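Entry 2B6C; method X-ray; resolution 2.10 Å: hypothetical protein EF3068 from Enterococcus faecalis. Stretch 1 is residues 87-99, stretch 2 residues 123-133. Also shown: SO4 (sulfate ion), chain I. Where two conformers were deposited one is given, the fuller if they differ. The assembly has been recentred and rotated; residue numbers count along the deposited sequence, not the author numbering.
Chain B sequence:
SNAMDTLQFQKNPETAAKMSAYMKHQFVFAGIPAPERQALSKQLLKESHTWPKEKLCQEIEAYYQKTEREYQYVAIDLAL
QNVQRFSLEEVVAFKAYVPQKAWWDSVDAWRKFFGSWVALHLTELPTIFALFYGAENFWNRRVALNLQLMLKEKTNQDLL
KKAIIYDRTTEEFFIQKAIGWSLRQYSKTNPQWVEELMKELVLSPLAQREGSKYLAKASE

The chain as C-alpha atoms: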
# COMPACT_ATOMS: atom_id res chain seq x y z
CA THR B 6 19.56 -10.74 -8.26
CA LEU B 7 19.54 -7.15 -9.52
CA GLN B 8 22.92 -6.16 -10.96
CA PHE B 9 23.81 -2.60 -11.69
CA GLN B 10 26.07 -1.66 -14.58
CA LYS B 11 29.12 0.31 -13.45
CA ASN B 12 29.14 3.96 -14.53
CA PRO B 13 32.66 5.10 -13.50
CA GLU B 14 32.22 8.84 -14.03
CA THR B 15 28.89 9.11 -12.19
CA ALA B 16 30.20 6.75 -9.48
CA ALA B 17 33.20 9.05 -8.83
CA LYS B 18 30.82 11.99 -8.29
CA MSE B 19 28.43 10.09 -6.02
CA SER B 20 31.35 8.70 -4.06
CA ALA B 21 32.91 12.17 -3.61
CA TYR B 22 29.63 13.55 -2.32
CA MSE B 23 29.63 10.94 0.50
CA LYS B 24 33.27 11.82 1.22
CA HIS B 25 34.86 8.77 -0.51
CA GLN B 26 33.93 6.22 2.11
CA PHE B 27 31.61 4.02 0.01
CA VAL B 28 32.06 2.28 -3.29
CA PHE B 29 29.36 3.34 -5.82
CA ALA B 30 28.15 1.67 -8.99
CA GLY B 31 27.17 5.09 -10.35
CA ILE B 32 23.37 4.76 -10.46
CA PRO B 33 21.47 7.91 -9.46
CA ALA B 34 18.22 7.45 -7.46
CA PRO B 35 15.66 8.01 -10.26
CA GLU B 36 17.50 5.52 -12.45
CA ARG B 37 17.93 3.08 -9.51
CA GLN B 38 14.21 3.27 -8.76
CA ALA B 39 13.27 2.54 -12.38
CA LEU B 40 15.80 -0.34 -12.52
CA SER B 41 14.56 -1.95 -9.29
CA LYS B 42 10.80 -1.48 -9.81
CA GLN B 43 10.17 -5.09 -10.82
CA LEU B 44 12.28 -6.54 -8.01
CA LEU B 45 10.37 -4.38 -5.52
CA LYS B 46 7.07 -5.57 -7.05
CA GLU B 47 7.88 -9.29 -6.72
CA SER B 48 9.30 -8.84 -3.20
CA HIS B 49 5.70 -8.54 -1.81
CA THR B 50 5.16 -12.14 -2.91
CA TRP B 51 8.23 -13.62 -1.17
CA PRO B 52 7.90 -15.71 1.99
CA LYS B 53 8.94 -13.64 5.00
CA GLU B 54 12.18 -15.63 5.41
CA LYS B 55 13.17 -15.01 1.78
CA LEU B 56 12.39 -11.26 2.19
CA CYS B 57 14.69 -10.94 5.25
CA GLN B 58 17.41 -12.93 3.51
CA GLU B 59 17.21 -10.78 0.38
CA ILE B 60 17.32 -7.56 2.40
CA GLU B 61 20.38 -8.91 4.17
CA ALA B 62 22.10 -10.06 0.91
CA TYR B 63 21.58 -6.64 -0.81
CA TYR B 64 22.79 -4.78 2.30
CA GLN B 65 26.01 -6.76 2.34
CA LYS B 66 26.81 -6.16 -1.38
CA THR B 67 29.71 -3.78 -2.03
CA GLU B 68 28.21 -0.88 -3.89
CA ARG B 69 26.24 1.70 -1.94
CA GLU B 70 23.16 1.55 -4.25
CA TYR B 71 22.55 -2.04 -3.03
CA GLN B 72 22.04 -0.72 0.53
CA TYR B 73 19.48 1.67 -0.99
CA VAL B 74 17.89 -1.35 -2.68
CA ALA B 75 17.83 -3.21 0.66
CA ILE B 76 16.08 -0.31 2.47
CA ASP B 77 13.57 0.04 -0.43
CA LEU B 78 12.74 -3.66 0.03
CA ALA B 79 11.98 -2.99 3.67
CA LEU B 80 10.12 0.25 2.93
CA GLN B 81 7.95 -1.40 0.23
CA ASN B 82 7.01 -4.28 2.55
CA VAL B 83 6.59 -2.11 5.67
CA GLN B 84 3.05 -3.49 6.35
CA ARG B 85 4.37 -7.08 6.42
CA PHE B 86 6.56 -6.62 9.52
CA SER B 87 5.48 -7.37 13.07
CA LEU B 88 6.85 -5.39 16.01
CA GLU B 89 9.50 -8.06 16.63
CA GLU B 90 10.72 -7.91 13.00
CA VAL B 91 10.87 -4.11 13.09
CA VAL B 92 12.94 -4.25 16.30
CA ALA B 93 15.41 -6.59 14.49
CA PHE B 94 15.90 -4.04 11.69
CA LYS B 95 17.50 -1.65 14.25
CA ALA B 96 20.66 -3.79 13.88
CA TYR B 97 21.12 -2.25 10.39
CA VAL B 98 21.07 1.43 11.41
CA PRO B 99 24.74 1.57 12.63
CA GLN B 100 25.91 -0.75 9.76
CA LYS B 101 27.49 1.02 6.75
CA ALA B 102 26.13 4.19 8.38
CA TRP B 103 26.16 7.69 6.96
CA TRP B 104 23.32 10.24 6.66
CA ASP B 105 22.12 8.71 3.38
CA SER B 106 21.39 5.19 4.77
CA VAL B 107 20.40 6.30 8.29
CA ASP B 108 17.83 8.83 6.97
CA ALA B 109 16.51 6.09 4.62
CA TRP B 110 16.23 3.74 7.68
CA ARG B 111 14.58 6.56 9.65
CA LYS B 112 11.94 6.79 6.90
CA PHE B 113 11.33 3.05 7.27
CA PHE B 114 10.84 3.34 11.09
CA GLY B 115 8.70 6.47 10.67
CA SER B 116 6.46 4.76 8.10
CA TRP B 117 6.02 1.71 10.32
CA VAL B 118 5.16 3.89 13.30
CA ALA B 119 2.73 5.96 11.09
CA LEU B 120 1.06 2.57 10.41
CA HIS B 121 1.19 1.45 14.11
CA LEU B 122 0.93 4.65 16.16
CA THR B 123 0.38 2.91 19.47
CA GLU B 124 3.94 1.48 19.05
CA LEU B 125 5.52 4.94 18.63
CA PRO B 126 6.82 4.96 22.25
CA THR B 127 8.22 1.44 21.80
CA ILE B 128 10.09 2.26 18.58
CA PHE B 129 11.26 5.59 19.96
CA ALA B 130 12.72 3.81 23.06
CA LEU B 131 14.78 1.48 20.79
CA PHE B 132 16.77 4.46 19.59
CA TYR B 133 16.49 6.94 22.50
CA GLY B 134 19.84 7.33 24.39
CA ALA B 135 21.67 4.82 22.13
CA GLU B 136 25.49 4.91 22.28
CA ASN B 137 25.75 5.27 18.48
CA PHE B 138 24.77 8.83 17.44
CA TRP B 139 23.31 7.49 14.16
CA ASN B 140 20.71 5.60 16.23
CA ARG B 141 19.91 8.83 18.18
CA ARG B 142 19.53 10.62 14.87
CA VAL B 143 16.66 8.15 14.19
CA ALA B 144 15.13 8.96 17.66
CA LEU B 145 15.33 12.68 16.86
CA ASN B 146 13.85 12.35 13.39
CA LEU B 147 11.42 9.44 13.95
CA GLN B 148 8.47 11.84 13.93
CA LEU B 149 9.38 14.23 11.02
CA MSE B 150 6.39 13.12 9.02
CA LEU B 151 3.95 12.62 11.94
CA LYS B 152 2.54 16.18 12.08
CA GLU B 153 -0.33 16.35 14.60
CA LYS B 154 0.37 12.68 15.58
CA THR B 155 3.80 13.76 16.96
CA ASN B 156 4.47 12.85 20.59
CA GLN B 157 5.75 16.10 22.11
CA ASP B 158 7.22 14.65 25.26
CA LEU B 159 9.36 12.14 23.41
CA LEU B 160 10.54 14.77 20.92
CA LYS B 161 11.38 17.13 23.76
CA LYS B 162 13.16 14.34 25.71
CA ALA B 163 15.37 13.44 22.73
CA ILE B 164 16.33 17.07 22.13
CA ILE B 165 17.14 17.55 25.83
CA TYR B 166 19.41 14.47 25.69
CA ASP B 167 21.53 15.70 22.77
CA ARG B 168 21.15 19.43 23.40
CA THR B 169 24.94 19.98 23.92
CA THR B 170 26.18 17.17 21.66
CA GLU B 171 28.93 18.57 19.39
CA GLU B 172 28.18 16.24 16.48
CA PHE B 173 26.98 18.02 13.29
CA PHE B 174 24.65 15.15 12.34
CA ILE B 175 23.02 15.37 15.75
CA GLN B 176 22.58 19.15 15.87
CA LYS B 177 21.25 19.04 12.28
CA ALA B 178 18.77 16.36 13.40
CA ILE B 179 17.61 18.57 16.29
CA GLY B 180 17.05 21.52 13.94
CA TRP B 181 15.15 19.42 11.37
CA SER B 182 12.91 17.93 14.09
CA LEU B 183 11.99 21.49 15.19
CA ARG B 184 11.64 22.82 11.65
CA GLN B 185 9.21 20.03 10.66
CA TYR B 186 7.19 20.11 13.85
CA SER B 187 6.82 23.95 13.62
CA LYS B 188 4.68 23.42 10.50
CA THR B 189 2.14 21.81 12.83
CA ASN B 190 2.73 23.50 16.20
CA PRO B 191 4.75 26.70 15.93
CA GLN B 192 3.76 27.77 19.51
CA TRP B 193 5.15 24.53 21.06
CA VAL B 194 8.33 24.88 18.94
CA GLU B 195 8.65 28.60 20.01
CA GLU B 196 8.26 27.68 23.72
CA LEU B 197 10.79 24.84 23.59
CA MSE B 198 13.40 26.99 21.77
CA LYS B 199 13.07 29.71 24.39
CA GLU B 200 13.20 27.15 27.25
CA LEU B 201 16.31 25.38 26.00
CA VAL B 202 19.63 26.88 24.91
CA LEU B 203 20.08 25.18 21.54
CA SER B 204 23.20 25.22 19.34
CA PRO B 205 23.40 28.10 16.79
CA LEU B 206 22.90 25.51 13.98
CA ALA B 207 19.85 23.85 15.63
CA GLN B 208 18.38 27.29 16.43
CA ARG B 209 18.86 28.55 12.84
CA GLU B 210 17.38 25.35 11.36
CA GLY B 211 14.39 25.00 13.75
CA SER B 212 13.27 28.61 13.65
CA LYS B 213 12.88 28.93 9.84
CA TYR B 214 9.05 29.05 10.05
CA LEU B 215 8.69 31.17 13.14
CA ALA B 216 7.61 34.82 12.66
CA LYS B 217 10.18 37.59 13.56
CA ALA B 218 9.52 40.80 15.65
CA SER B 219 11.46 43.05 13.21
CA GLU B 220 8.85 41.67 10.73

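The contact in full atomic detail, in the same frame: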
# COMPACT_ATOMS: atom_id res chain seq x y z
N SER B 87 5.95 -7.46 11.70
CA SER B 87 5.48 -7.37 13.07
C SER B 87 6.42 -6.48 13.88
O SER B 87 7.49 -6.11 13.40
CB SER B 87 5.48 -8.76 13.69
OG SER B 87 6.80 -9.25 13.65
N LEU B 88 6.01 -6.14 15.11
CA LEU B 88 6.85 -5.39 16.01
C LEU B 88 8.22 -6.03 16.16
O LEU B 88 9.22 -5.34 16.10
CB LEU B 88 6.20 -5.23 17.40
CG LEU B 88 7.04 -4.56 18.52
CD1 LEU B 88 7.49 -3.14 18.16
CD2 LEU B 88 6.21 -4.55 19.80
N GLU B 89 8.25 -7.34 16.37
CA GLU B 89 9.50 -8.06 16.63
C GLU B 89 10.47 -7.99 15.44
O GLU B 89 11.70 -7.87 15.64
CB GLU B 89 9.22 -9.51 17.08
CG GLU B 89 7.76 -9.99 16.87
CD GLU B 89 6.72 -9.33 17.79
OE1 GLU B 89 5.61 -9.00 17.30
OE2 GLU B 89 7.01 -9.15 19.00
N GLU B 90 9.93 -8.05 14.22
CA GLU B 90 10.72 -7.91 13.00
C GLU B 90 11.23 -6.50 12.83
O GLU B 90 12.36 -6.31 12.36
CB GLU B 90 9.93 -8.36 11.77
CG GLU B 90 9.63 -9.86 11.78
CD GLU B 90 8.56 -10.30 10.79
OE1 GLU B 90 7.67 -9.52 10.42
OE2 GLU B 90 8.58 -11.47 10.39
N VAL B 91 10.42 -5.50 13.21
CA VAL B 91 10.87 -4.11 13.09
C VAL B 91 12.01 -3.85 14.08
O VAL B 91 12.99 -3.19 13.74
CB VAL B 91 9.70 -3.06 13.25
CG1 VAL B 91 10.24 -1.64 13.38
CG2 VAL B 91 8.82 -3.11 12.02
N VAL B 92 11.88 -4.39 15.30
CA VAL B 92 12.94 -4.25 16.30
C VAL B 92 14.25 -4.83 15.77
O VAL B 92 15.30 -4.29 16.05
CB VAL B 92 12.53 -4.88 17.66
CG1 VAL B 92 13.68 -4.85 18.69
CG2 VAL B 92 11.32 -4.16 18.24
N ALA B 93 14.19 -5.92 14.99
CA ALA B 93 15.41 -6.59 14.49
C ALA B 93 16.08 -5.75 13.41
O ALA B 93 17.32 -5.76 13.27
CB ALA B 93 15.12 -8.04 13.99
N PHE B 94 15.29 -4.95 12.68
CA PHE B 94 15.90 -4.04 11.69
C PHE B 94 16.80 -2.94 12.31
O PHE B 94 17.62 -2.36 11.60
CB PHE B 94 14.85 -3.35 10.82
CG PHE B 94 14.32 -4.19 9.68
CD1 PHE B 94 15.10 -4.43 8.54
CD2 PHE B 94 13.01 -4.68 9.71
CE1 PHE B 94 14.58 -5.16 7.47
CE2 PHE B 94 12.49 -5.42 8.65
CZ PHE B 94 13.28 -5.66 7.52
N LYS B 95 16.65 -2.66 13.60
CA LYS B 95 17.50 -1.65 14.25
C LYS B 95 18.99 -2.02 14.14
O LYS B 95 19.84 -1.13 14.07
CB LYS B 95 17.08 -1.37 15.72
CG LYS B 95 18.19 -0.65 16.53
CD LYS B 95 17.74 0.00 17.82
CE LYS B 95 18.95 0.60 18.57
NZ LYS B 95 19.92 -0.48 18.96
N ALA B 96 19.30 -3.32 14.07
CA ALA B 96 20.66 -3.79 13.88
C ALA B 96 21.34 -3.20 12.63
O ALA B 96 22.57 -3.12 12.58
CB ALA B 96 20.76 -5.36 13.88
N TYR B 97 20.56 -2.80 11.63
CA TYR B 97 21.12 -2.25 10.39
C TYR B 97 21.50 -0.77 10.48
O TYR B 97 22.35 -0.31 9.72
CB TYR B 97 20.15 -2.39 9.22
CG TYR B 97 19.99 -3.77 8.65
CD1 TYR B 97 20.98 -4.34 7.86
CD2 TYR B 97 18.82 -4.50 8.88
CE1 TYR B 97 20.82 -5.62 7.32
CE2 TYR B 97 18.64 -5.79 8.35
CZ TYR B 97 19.65 -6.34 7.57
OH TYR B 97 19.48 -7.62 7.02
N VAL B 98 20.89 -0.02 11.39
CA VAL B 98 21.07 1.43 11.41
C VAL B 98 22.56 1.88 11.55
O VAL B 98 23.03 2.67 10.75
CB VAL B 98 20.11 2.11 12.44
CG1 VAL B 98 20.47 3.60 12.61
CG2 VAL B 98 18.65 1.94 11.99
N PRO B 99 23.31 1.31 12.52
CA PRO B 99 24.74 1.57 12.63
C PRO B 99 25.64 0.89 11.56
O PRO B 99 26.82 1.29 11.43
CB PRO B 99 25.12 1.01 14.03
CG PRO B 99 23.96 0.37 14.58
CD PRO B 99 22.83 0.40 13.58
N THR B 123 0.28 3.36 18.09
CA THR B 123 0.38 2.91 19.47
C THR B 123 1.78 2.37 19.83
O THR B 123 2.14 2.35 21.02
CB THR B 123 -0.72 1.87 19.84
OG1 THR B 123 -0.57 0.68 19.04
CG2 THR B 123 -2.13 2.47 19.62
N GLU B 124 2.55 1.94 18.82
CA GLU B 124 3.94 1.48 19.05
C GLU B 124 5.00 2.57 18.94
O GLU B 124 6.19 2.26 18.97
CB GLU B 124 4.31 0.35 18.09
CG GLU B 124 3.45 -0.89 18.21
CD GLU B 124 3.60 -1.61 19.52
OE1 GLU B 124 2.80 -2.53 19.73
OE2 GLU B 124 4.50 -1.29 20.34
N LEU B 125 4.59 3.81 18.74
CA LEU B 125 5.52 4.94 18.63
C LEU B 125 6.46 5.00 19.85
O LEU B 125 7.70 5.05 19.68
CB LEU B 125 4.79 6.29 18.45
CG LEU B 125 5.56 7.61 18.26
CD1 LEU B 125 4.65 8.67 17.68
CD2 LEU B 125 6.22 8.15 19.52
N PRO B 126 5.90 4.98 21.09
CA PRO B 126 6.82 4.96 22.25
C PRO B 126 7.81 3.80 22.29
O PRO B 126 8.96 3.98 22.70
CB PRO B 126 5.84 4.87 23.45
CG PRO B 126 4.64 5.60 22.95
CD PRO B 126 4.50 5.04 21.56
N THR B 127 7.38 2.62 21.85
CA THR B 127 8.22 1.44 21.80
C THR B 127 9.37 1.57 20.80
O THR B 127 10.52 1.27 21.12
CB THR B 127 7.36 0.20 21.45
OG1 THR B 127 6.26 0.11 22.38
CG2 THR B 127 8.17 -1.07 21.55
N ILE B 128 9.07 2.04 19.59
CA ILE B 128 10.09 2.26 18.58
C ILE B 128 11.03 3.42 18.96
O ILE B 128 12.24 3.30 18.89
CB ILE B 128 9.51 2.48 17.18
CG1 ILE B 128 8.63 1.27 16.76
CG2 ILE B 128 10.65 2.75 16.16
CD1 ILE B 128 9.27 -0.15 16.98
N PHE B 129 10.45 4.53 19.39
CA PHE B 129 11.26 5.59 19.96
C PHE B 129 12.27 5.10 21.03
O PHE B 129 13.42 5.47 20.97
CB PHE B 129 10.38 6.74 20.47
CG PHE B 129 11.18 7.90 21.06
CD1 PHE B 129 11.52 7.90 22.41
CD2 PHE B 129 11.58 8.95 20.26
CE1 PHE B 129 12.27 8.95 22.96
CE2 PHE B 129 12.32 10.03 20.79
CZ PHE B 129 12.67 10.02 22.15
N ALA B 130 11.83 4.28 21.99
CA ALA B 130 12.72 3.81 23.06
C ALA B 130 13.86 2.91 22.58
O ALA B 130 14.89 2.81 23.28
CB ALA B 130 11.91 3.13 24.20
N LEU B 131 13.70 2.26 21.42
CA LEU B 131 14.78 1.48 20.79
C LEU B 131 15.99 2.36 20.53
O LEU B 131 17.14 1.95 20.70
CB LEU B 131 14.34 0.92 19.42
CG LEU B 131 13.41 -0.27 19.29
CD1 LEU B 131 13.20 -0.58 17.78
CD2 LEU B 131 13.97 -1.48 20.08
N PHE B 132 15.73 3.57 20.07
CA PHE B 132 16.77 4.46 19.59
C PHE B 132 17.16 5.54 20.62
O PHE B 132 18.26 6.07 20.57
CB PHE B 132 16.30 5.11 18.27
CG PHE B 132 16.10 4.12 17.15
CD1 PHE B 132 17.20 3.64 16.43
CD2 PHE B 132 14.82 3.66 16.84
CE1 PHE B 132 17.03 2.68 15.38
CE2 PHE B 132 14.62 2.72 15.80
CZ PHE B 132 15.72 2.23 15.06
N TYR B 133 16.23 5.89 21.51
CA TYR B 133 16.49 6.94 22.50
C TYR B 133 17.71 6.60 23.40
O TYR B 133 17.77 5.51 23.96
CB TYR B 133 15.24 7.18 23.40
CG TYR B 133 15.56 8.06 24.57
CD1 TYR B 133 15.74 9.43 24.39
CD2 TYR B 133 15.75 7.52 25.86
CE1 TYR B 133 16.09 10.25 25.44
CE2 TYR B 133 16.09 8.36 26.94
CZ TYR B 133 16.27 9.73 26.70
OH TYR B 133 16.61 10.61 27.72
S SO4 I . 23.26 1.33 20.65
O1 SO4 I . 23.93 0.07 20.32
O2 SO4 I . 23.35 1.61 22.10
O3 SO4 I . 21.83 1.18 20.36
O4 SO4 I . 23.87 2.42 19.87

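The two stretches each carry a short helix, and the helices run in nearly the same direction. The helix that starts at Leu 88 and the helix that starts at Leu 125 cross at -22°, with a closest axis approach of 10.8 Å. That spacing leaves room for side chains between the backbones. The register follows helical repeats: Leu 88 CA lies 8.1 Å from Glu 124 CA, and one turn later Val 92 CA lies 7.5 Å from Ile 128 CA.

Ser 87 caps the first helix. Its OG accepts a weak hydrogen bond from Glu 90 N at 3.4 Å. In return, Ser 87 N donates to Glu 90 OE1 at 3.0 Å, so the serine and the glutamate tie up the first turn from both ends. Further along, residues 95-97 form a 3-10 segment. Here the bonds span three residues, as in Val 98 N to Lys 95 O at 3.1 Å. In stretch 2 a 3-10 segment leads into the helix, and Ile 128 N bonds to Glu 124 O at 3.0 Å.

No hydrogen bond links the two stretches. They bury 457 Å² between them, mostly through apolar contact.

At the start, Leu 88 points toward stretch 2. Its CD1 lies 3.7 Å from Ile 128 CD1 and 4.0 Å from Thr 127 CG2, so methyl groups meet methyl groups. Ile 128 leaves its backbone sideways, but its end comes nearer and also reaches Val 91, with Val 91 CG1 to Ile 128 CD1 at 4.0 Å. Glu 124 approaches the same leucine: its OE2 is 3.7 Å from Leu 88 CD2, a contact without polar pairing.

One turn on, Val 92 CG1 packs against Leu 131 CD2 at 3.7 Å. Leu 131 has the largest area covered by the opposing stretch, and it also meets Lys 95.

Lys 95 serves two kinds of neighbour. Its aliphatic chain is extended through chi3, which lays Lys 95 CD over one face of the Phe 132 ring. This is a CH-pi contact, with Lys 95 CD 4.0 Å from the ring centroid of Phe 132 and 24° off the normal. Lys 95 CE sits 3.1 Å from Leu 131 O. The last bond then turns, with chi4 at -62°, and the charged end leaves the apolar contact. Lys 95 NZ donates a hydrogen bond to SO4 O3 at 2.9 Å; the sulfate probably comes from the crystallisation liquor.

Val 98 completes the packing, with Val 98 CG2 3.8 Å from Phe 132 CE1.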